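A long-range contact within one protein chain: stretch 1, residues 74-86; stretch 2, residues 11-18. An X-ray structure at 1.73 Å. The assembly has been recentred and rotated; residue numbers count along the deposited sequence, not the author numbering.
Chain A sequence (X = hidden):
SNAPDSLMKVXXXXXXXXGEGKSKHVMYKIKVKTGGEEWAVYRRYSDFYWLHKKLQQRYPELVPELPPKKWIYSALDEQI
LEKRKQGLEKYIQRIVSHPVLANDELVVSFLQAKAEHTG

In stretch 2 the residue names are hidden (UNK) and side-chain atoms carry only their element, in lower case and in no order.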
# COMPACT_ATOMS: atom_id res chain seq x y z
N SER A 74 -5.99 18.85 3.95
CA SER A 74 -4.98 19.36 3.00
C SER A 74 -3.77 18.43 2.88
O SER A 74 -2.72 18.84 2.37
CB SER A 74 -4.54 20.78 3.38
OG SER A 74 -5.49 21.75 2.94
N ALA A 75 -3.92 17.19 3.34
CA ALA A 75 -2.79 16.29 3.53
C ALA A 75 -1.81 16.97 4.49
O ALA A 75 -0.65 16.57 4.61
CB ALA A 75 -2.13 16.00 2.20
N LEU A 76 -2.31 17.99 5.18
CA LEU A 76 -1.47 18.90 5.95
C LEU A 76 -0.63 18.17 6.98
O LEU A 76 0.51 18.57 7.24
CB LEU A 76 -2.34 19.95 6.66
CG LEU A 76 -1.61 20.91 7.60
CD1 LEU A 76 -0.69 21.83 6.80
CD2 LEU A 76 -2.59 21.71 8.45
N ASP A 77 -1.17 17.10 7.57
CA ASP A 77 -0.53 16.54 8.73
C ASP A 77 0.42 15.40 8.41
O ASP A 77 0.05 14.27 8.18
CB ASP A 77 -1.51 16.17 9.83
CG ASP A 77 -0.83 16.06 11.19
OD1 ASP A 77 0.39 15.78 11.22
OD2 ASP A 77 -1.49 16.25 12.24
N GLU A 78 1.71 15.72 8.42
CA GLU A 78 2.72 14.73 8.16
C GLU A 78 2.83 13.74 9.26
O GLU A 78 3.33 12.65 9.03
CB GLU A 78 4.09 15.40 7.91
CG GLU A 78 4.18 15.99 6.51
CD GLU A 78 3.93 17.48 6.49
OE1 GLU A 78 3.38 17.99 7.49
OE2 GLU A 78 4.29 18.13 5.48
N GLN A 79 2.39 14.06 10.48
CA GLN A 79 2.47 13.12 11.52
C GLN A 79 1.47 11.97 11.24
O GLN A 79 1.79 10.78 11.43
CB GLN A 79 2.21 13.79 12.85
CG GLN A 79 1.61 12.91 13.92
CD GLN A 79 1.07 13.76 15.06
OE1 GLN A 79 1.69 13.85 16.12
NE2 GLN A 79 -0.08 14.42 14.84
N ILE A 80 0.29 12.35 10.77
CA ILE A 80 -0.74 11.35 10.34
C ILE A 80 -0.21 10.50 9.17
O ILE A 80 -0.37 9.27 9.15
CB ILE A 80 -2.04 12.08 9.93
CG1 ILE A 80 -2.77 12.56 11.18
CG2 ILE A 80 -2.92 11.19 9.07
CD1 ILE A 80 -4.01 13.37 10.85
N LEU A 81 0.42 11.15 8.21
CA LEU A 81 1.01 10.44 7.06
C LEU A 81 2.13 9.48 7.46
O LEU A 81 2.23 8.38 6.93
CB LEU A 81 1.46 11.40 5.97
CG LEU A 81 0.44 12.32 5.30
CD1 LEU A 81 1.00 13.30 4.30
CD2 LEU A 81 -0.70 11.49 4.70
N GLU A 82 3.00 9.85 8.42
CA GLU A 82 4.00 8.91 8.84
C GLU A 82 3.42 7.63 9.46
O GLU A 82 3.92 6.54 9.22
CB GLU A 82 4.96 9.51 9.87
CG GLU A 82 5.83 10.64 9.36
CD GLU A 82 6.82 10.26 8.28
OE1 GLU A 82 7.10 9.06 8.07
OE2 GLU A 82 7.26 11.19 7.59
N LYS A 83 2.36 7.78 10.27
CA LYS A 83 1.69 6.64 10.90
C LYS A 83 0.94 5.81 9.87
O LYS A 83 1.00 4.57 9.95
CB LYS A 83 0.70 7.10 11.97
CG LYS A 83 -0.03 5.92 12.62
CD LYS A 83 -1.14 6.36 13.57
CE LYS A 83 -1.85 5.17 14.21
NZ LYS A 83 -2.81 5.61 15.27
N ARG A 84 0.28 6.45 8.91
CA ARG A 84 -0.38 5.71 7.82
C ARG A 84 0.67 4.93 6.98
O ARG A 84 0.45 3.78 6.66
CB ARG A 84 -1.17 6.64 6.93
CG ARG A 84 -1.80 5.97 5.74
CD ARG A 84 -2.76 6.86 5.00
NE ARG A 84 -4.13 6.80 5.52
CZ ARG A 84 -5.16 7.42 4.96
NH1 ARG A 84 -5.00 8.18 3.91
NH2 ARG A 84 -6.40 7.24 5.42
N LYS A 85 1.78 5.57 6.66
CA LYS A 85 2.87 4.90 5.92
C LYS A 85 3.26 3.61 6.64
O LYS A 85 3.38 2.51 6.03
CB LYS A 85 4.07 5.83 5.79
CG LYS A 85 5.20 5.13 5.03
CD LYS A 85 6.38 6.07 4.78
CE LYS A 85 6.93 6.49 6.13
NZ LYS A 85 8.22 7.21 5.98
N GLN A 86 3.51 3.71 7.95
CA GLN A 86 3.92 2.57 8.74
C GLN A 86 2.89 1.45 8.74
O GLN A 86 3.21 0.28 8.62
CB GLN A 86 4.16 3.01 10.16
CG GLN A 86 5.24 4.04 10.31
CD GLN A 86 5.33 4.57 11.75
OE1 GLN A 86 4.87 3.90 12.70
NE2 GLN A 86 5.90 5.76 11.91
N UNK A 11 8.64 -3.05 1.28
CA UNK A 11 8.76 -1.99 2.29
C UNK A 11 8.24 -0.69 1.68
O UNK A 11 8.01 -0.62 0.48
o UNK A 11 11.06 -1.39 1.67
c UNK A 11 10.22 -1.78 2.74
N UNK A 12 7.95 0.28 2.54
CA UNK A 12 7.48 1.59 2.12
C UNK A 12 8.33 2.66 2.79
O UNK A 12 8.04 3.13 3.91
c UNK A 12 5.97 1.81 2.45
c UNK A 12 5.52 3.14 1.85
c UNK A 12 5.14 0.67 1.89
c UNK A 12 3.65 0.81 2.16
N UNK A 13 9.45 3.01 2.13
CA UNK A 13 10.41 3.94 2.74
C UNK A 13 9.89 5.36 2.88
O UNK A 13 10.22 6.06 3.85
c UNK A 13 9.99 2.36 0.93
c UNK A 13 11.60 3.88 1.76
c UNK A 13 11.05 3.33 0.49
N UNK A 14 9.05 5.78 1.94
CA UNK A 14 8.59 7.16 1.90
C UNK A 14 7.22 7.31 1.32
O UNK A 14 6.76 6.44 0.56
o UNK A 14 11.37 8.45 2.32
c UNK A 14 10.93 7.85 1.32
c UNK A 14 9.48 8.00 1.00
o UNK A 14 11.61 7.15 0.54
N UNK A 15 6.59 8.44 1.64
CA UNK A 15 5.46 8.98 0.90
C UNK A 15 5.91 10.24 0.13
O UNK A 15 6.96 10.85 0.44
c UNK A 15 4.49 11.63 2.43
c UNK A 15 4.96 10.99 5.06
c UNK A 15 4.73 12.63 3.38
c UNK A 15 4.28 9.25 1.82
c UNK A 15 4.75 10.00 4.13
c UNK A 15 4.97 12.30 4.69
c UNK A 15 4.50 10.31 2.81
N UNK A 16 5.15 10.59 -0.88
CA UNK A 16 5.47 11.73 -1.74
C UNK A 16 4.17 12.42 -2.10
O UNK A 16 3.14 11.77 -2.30
o UNK A 16 7.66 10.28 -5.11
c UNK A 16 7.51 10.63 -2.76
c UNK A 16 6.14 11.24 -3.02
c UNK A 16 8.17 10.06 -3.99
o UNK A 16 9.22 9.39 -3.81
N UNK A 17 4.20 13.73 -2.22
CA UNK A 17 3.01 14.47 -2.63
C UNK A 17 3.16 14.92 -4.05
O UNK A 17 4.12 15.61 -4.38
c UNK A 17 2.69 16.26 2.08
c UNK A 17 2.21 16.33 0.64
c UNK A 17 2.76 15.66 -1.73
c UNK A 17 2.97 15.35 -0.25
n UNK A 17 1.80 16.99 3.04
N UNK A 18 2.22 14.52 -4.90
CA UNK A 18 2.31 14.75 -6.33
C UNK A 18 1.07 15.52 -6.74
O UNK A 18 0.04 15.46 -6.07
o UNK A 18 3.81 10.03 -6.67
c UNK A 18 3.30 11.05 -7.21
o UNK A 18 2.81 11.03 -8.36
c UNK A 18 3.28 12.36 -6.44
c UNK A 18 2.38 13.41 -7.09

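Position 11 carries one carbon and then one oxygen, and its side chain is out of reach of stretch 1. It is Ser-11, a small polar residue suited to a partly exposed place outside the contact.

Position 12 has four carbons, forked at the first, with one arm two carbons long; they pack against the aliphatic part of Lys-85. That beta-branched pattern is Ile-12, buried and directed toward the helix, where CG2 lies 3.8 Å from Lys-85 CG. Branching at CB suits an extended strand, and the apolar bulk meets the lysine's methylenes.

At position 13 three carbons close a ring onto the backbone nitrogen. The CA-to-CB bond points away from stretch 1, and the backbone carbonyl meets the Lys-85 amine. This is Pro-13. Proline has no N-H to donate, but its carbonyl remains available, and Pro-13 O accepts a hydrogen bond from Lys-85 NZ at 3.1 Å.

Position 14 shows two carbons, the second carrying two oxygens. Its CA-to-CB bond points away from stretch 1, leaving an exposed side chain that makes no close contact with it; the backbone approaches Lys-85 CD. It is Asp-14, whose C lies 3.8 Å from Lys-85 CD.

Position 15 bears one carbon and then a six-carbon ring with no further atom. Leu-81 CB lies over one face of the ring and Glu-78 CG near its edge. Hence Phe-15: Leu-81 CB is 4.0 Å from the ring centroid and 3.6 Å from Phe-15 CE2, a CH-pi contact, and Glu-78 CG is 4.2 Å from Phe-15 CZ. A flat apolar ring can use both face and edge in this way.

Position 16 has three carbons, the third carrying two oxygens. This is Glu-16, out of reach of the helix, its charge left partly exposed.

Position 17 has four carbons in a row ending in a nitrogen, which reaches Ala-75 O and the Glu-78 carboxylate. It is Lys-17, long enough that NZ donates to Ala-75 O at 2.9 Å. A long salt bridge joins Lys-17 NZ to Glu-78 OE2 at 3.7 Å.

Position 18 again has three carbons, the third with two oxygens, and makes no contact with stretch 1. It is Glu-18; a charged side chain suits this partly exposed position.

The contact thus has an apolar middle and a lysine reaching across near each end, one from each stretch. Helix 78-86 and the strand cross at 138°, nearer antiparallel than parallel, with Lys-85 CA 6.8 Å from Ile-12 CA; Lys-17 reaches Ala-75, before the helix. Lys-85 NZ also forms a salt bridge with Glu-82 OE1, 3.0 Å.

Stretch 2 (11-18) SIPDFEKE
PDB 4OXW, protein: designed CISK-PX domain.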